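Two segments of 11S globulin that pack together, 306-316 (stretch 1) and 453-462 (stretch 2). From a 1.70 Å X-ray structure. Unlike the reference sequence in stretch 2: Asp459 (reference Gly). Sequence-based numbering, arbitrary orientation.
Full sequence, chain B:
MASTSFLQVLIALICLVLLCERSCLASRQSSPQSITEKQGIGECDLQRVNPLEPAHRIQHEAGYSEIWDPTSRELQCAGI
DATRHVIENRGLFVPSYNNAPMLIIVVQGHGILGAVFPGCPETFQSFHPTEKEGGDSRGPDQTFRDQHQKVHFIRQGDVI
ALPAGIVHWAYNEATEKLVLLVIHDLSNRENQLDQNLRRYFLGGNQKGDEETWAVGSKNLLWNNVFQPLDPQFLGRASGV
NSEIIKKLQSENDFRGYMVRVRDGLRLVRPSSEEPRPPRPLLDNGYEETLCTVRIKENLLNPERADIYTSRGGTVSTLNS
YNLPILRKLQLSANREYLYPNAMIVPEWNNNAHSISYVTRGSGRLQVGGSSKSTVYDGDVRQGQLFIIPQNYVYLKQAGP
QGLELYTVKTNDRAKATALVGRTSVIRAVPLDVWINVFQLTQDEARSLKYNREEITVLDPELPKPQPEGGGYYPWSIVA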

# COMPACT_ATOMS: atom_id res chain seq x y z
N ASP B 306 23.45 -5.21 15.15
CA ASP B 306 22.51 -4.12 15.39
C ASP B 306 22.51 -3.69 16.85
O ASP B 306 22.18 -2.55 17.13
CB ASP B 306 21.14 -4.56 14.92
CG ASP B 306 21.10 -4.78 13.39
OD1 ASP B 306 21.59 -3.92 12.62
OD2 ASP B 306 20.62 -5.83 12.94
N ILE B 307 22.67 -4.63 17.77
CA ILE B 307 22.82 -4.39 19.20
C ILE B 307 24.19 -4.96 19.60
O ILE B 307 24.50 -6.07 19.26
CB ILE B 307 21.77 -5.09 20.10
CG1 ILE B 307 20.32 -5.02 19.53
CG2 ILE B 307 21.88 -4.54 21.52
CD1 ILE B 307 19.72 -3.66 19.46
N TYR B 308 24.96 -4.22 20.38
CA TYR B 308 26.27 -4.68 20.85
C TYR B 308 26.49 -4.12 22.22
O TYR B 308 26.31 -2.94 22.46
CB TYR B 308 27.37 -4.20 19.95
CG TYR B 308 28.76 -4.36 20.54
CD1 TYR B 308 29.22 -5.64 20.94
CD2 TYR B 308 29.58 -3.26 20.75
CE1 TYR B 308 30.48 -5.79 21.46
CE2 TYR B 308 30.87 -3.42 21.25
CZ TYR B 308 31.29 -4.69 21.64
OH TYR B 308 32.58 -4.82 22.11
N THR B 309 26.76 -5.04 23.14
CA THR B 309 27.21 -4.70 24.47
C THR B 309 28.60 -5.28 24.63
O THR B 309 28.81 -6.49 24.50
CB THR B 309 26.25 -5.25 25.48
OG1 THR B 309 24.95 -4.62 25.32
CG2 THR B 309 26.78 -4.93 26.98
N SER B 310 29.55 -4.40 24.92
CA SER B 310 30.90 -4.79 25.13
C SER B 310 30.97 -5.81 26.28
O SER B 310 30.30 -5.66 27.33
CB SER B 310 31.69 -3.52 25.44
OG SER B 310 32.98 -3.85 25.75
N ARG B 311 31.76 -6.87 26.05
CA ARG B 311 31.82 -8.01 27.00
C ARG B 311 30.57 -8.90 27.11
O ARG B 311 30.56 -9.87 27.88
CB ARG B 311 32.22 -7.55 28.43
CG ARG B 311 33.44 -6.61 28.43
CD ARG B 311 33.95 -6.29 29.82
NE ARG B 311 35.21 -5.54 29.72
CZ ARG B 311 35.94 -5.11 30.77
NH1 ARG B 311 35.55 -5.32 32.02
NH2 ARG B 311 37.08 -4.46 30.55
N GLY B 312 29.50 -8.55 26.38
CA GLY B 312 28.26 -9.27 26.45
C GLY B 312 28.00 -10.02 25.15
O GLY B 312 27.74 -11.21 25.16
N GLY B 313 27.97 -9.31 24.05
CA GLY B 313 27.85 -9.91 22.69
C GLY B 313 26.98 -9.04 21.77
O GLY B 313 26.88 -7.81 21.96
N THR B 314 26.44 -9.71 20.75
CA THR B 314 25.72 -9.06 19.63
C THR B 314 24.41 -9.74 19.30
O THR B 314 24.25 -10.94 19.42
CB THR B 314 26.55 -9.04 18.33
OG1 THR B 314 26.98 -10.37 17.94
CG2 THR B 314 27.78 -8.24 18.49
N VAL B 315 23.51 -8.90 18.81
CA VAL B 315 22.34 -9.32 18.04
C VAL B 315 22.41 -8.74 16.63
O VAL B 315 22.60 -7.51 16.45
CB VAL B 315 21.01 -8.91 18.73
CG1 VAL B 315 19.83 -9.48 17.97
CG2 VAL B 315 20.96 -9.51 20.09
N SER B 316 22.19 -9.60 15.61
CA SER B 316 22.23 -9.17 14.20
C SER B 316 20.88 -9.63 13.63
O SER B 316 20.58 -10.84 13.54
CB SER B 316 23.41 -9.71 13.44
OG SER B 316 24.57 -9.40 14.14
N GLU B 453 21.36 -1.11 32.84
CA GLU B 453 21.33 -0.01 31.90
C GLU B 453 21.55 -0.46 30.47
O GLU B 453 21.50 0.33 29.57
CB GLU B 453 22.34 1.09 32.30
CG GLU B 453 21.85 1.91 33.52
CD GLU B 453 20.47 2.59 33.28
OE1 GLU B 453 20.22 3.12 32.14
OE2 GLU B 453 19.62 2.57 34.23
N GLU B 454 21.76 -1.74 30.26
CA GLU B 454 21.96 -2.29 28.92
C GLU B 454 20.63 -2.28 28.18
O GLU B 454 19.61 -2.27 28.79
CB GLU B 454 22.44 -3.74 28.92
CG GLU B 454 23.79 -3.97 29.62
CD GLU B 454 23.69 -4.46 31.08
OE1 GLU B 454 22.83 -4.02 31.86
OE2 GLU B 454 24.49 -5.33 31.43
N ILE B 455 20.72 -2.37 26.86
CA ILE B 455 19.58 -2.80 26.01
C ILE B 455 19.91 -4.18 25.49
O ILE B 455 20.94 -4.35 24.80
CB ILE B 455 19.36 -1.85 24.82
CG1 ILE B 455 18.87 -0.50 25.34
CG2 ILE B 455 18.36 -2.42 23.85
CD1 ILE B 455 18.68 0.64 24.29
N THR B 456 19.00 -5.11 25.77
CA THR B 456 18.97 -6.48 25.22
C THR B 456 20.11 -7.43 25.56
O THR B 456 19.83 -8.58 26.02
CB THR B 456 18.77 -6.42 23.69
OG1 THR B 456 17.52 -5.76 23.43
CG2 THR B 456 18.81 -7.78 23.03
N VAL B 457 21.35 -7.03 25.28
CA VAL B 457 22.53 -7.88 25.57
C VAL B 457 23.11 -7.50 26.90
O VAL B 457 23.49 -6.37 27.07
CB VAL B 457 23.61 -7.84 24.45
CG1 VAL B 457 24.75 -8.80 24.79
CG2 VAL B 457 22.98 -8.30 23.15
N LEU B 458 23.12 -8.44 27.86
CA LEU B 458 23.59 -8.19 29.20
C LEU B 458 25.04 -8.59 29.35
O LEU B 458 25.42 -9.69 29.05
CB LEU B 458 22.75 -8.88 30.26
CG LEU B 458 21.27 -8.53 30.23
CD1 LEU B 458 20.41 -9.31 31.16
CD2 LEU B 458 21.08 -7.00 30.45
N ASP B 459 25.78 -7.67 29.96
CA ASP B 459 27.19 -7.83 30.35
C ASP B 459 27.21 -8.87 31.50
O ASP B 459 26.42 -8.77 32.45
CB ASP B 459 27.63 -6.45 30.84
CG ASP B 459 29.11 -6.22 30.79
OD1 ASP B 459 29.91 -7.12 31.17
OD2 ASP B 459 29.47 -5.07 30.43
N PRO B 460 28.06 -9.90 31.42
CA PRO B 460 28.12 -10.77 32.62
C PRO B 460 28.72 -9.98 33.82
O PRO B 460 28.33 -10.27 34.92
CB PRO B 460 29.02 -11.92 32.18
CG PRO B 460 29.76 -11.42 30.97
CD PRO B 460 29.07 -10.23 30.41
N GLU B 461 29.56 -8.95 33.57
CA GLU B 461 30.21 -8.15 34.64
C GLU B 461 29.38 -6.94 35.21
O GLU B 461 29.97 -5.93 35.62
CB GLU B 461 31.63 -7.61 34.22
CG GLU B 461 32.34 -8.15 32.98
CD GLU B 461 32.72 -9.62 33.04
OE1 GLU B 461 32.54 -10.26 34.10
OE2 GLU B 461 33.19 -10.12 31.99
N LEU B 462 28.04 -7.02 35.23
CA LEU B 462 27.20 -6.00 35.91
C LEU B 462 25.99 -6.65 36.60
O LEU B 462 25.04 -5.97 37.02
CB LEU B 462 26.72 -4.91 34.93
CG LEU B 462 27.71 -4.14 34.04
CD1 LEU B 462 26.94 -3.40 32.96
CD2 LEU B 462 28.59 -3.16 34.81
O HOH W 1 32.66 -10.97 29.01

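Stretch 1 is a tight hairpin. Its strands, 307-309 and 313-316, are tied by backbone hydrogen bonds, among them Val315 N to Ile307 O (3.0 Å) and Thr309 N to Gly313 O (3.0 Å). At the bend, Gly312 N and Gly313 N both donate to Thr309 O, at 2.9 and 3.0 Å respectively. Stretch 2 is more irregular, with a short strand at 457-458 and a type I turn from Asp459 to Leu462. It packs against the hairpin near Thr309 and Gly312. The CA atoms of Gly312 and Asp459 come within 4.3 Å, and those of Thr309 and Val457 within 5.8 Å. No backbone-to-backbone hydrogen bond joins the stretches.

The one direct hydrogen bond between them comes from a side chain. Thr309, in the m rotamer, donates from Thr309 OG1 to Val457 O at 2.9 Å. Its methyl lies beside stretch 2, with Thr309 CG2 4.1 Å from Glu454 CG. Threonine thus offers both a donor and an apolar surface. Glu454 also braces its own stretch: Glu454 OE2 accepts from Asp459 N at 3.0 Å.

Val457 has the largest covered area, about 101 Å². It points toward the hairpin, and its two methyls meet different parts of it. Val457 CG1 lies over the glycines, 3.3 Å from Gly313 N and 3.5 Å from Gly312 C. Val457 CG2 packs 3.9 Å from Val315 CG2 and 4.2 Å from Ile307 CG2. These branched aliphatic residues form a small buried apolar patch. Ile307 CG2 also touches Ile455 O at 3.4 Å.

Glycine suits both positions at the bend. A CB on Gly312 would sit about 3.1 Å from Val457 CG1 and 3.2 Å from Leu458 O, too tight for both. Gly313 has phi/psi of 143/-157, where a CB would jam against the preceding carbonyl oxygen.

Asp459 differs from the reference sequence, which has Gly. Its CB points sideways, but the carboxylate comes nearer the hairpin. Asp459 OD1 accepts from Glu461 N at 3.0 Å, stabilizing the turn. Asp459 OD2 lies 3.3 Å from Ser310 O; both are acceptors, so this is not a hydrogen bond.

At the exposed end, Pro460 CD rests 3.0 Å from Arg311 O. The Arg311 CD atom lies 4.0 Å from Glu461 CG. This is a contact between the aliphatic parts of two charged residues, not a salt bridge. Water 1 bridges them by donating to Arg311 O (2.6 Å) and Glu461 OE2 (3.1 Å). Glu461 is poorly ordered, so this edge is less well defined than the buried centre.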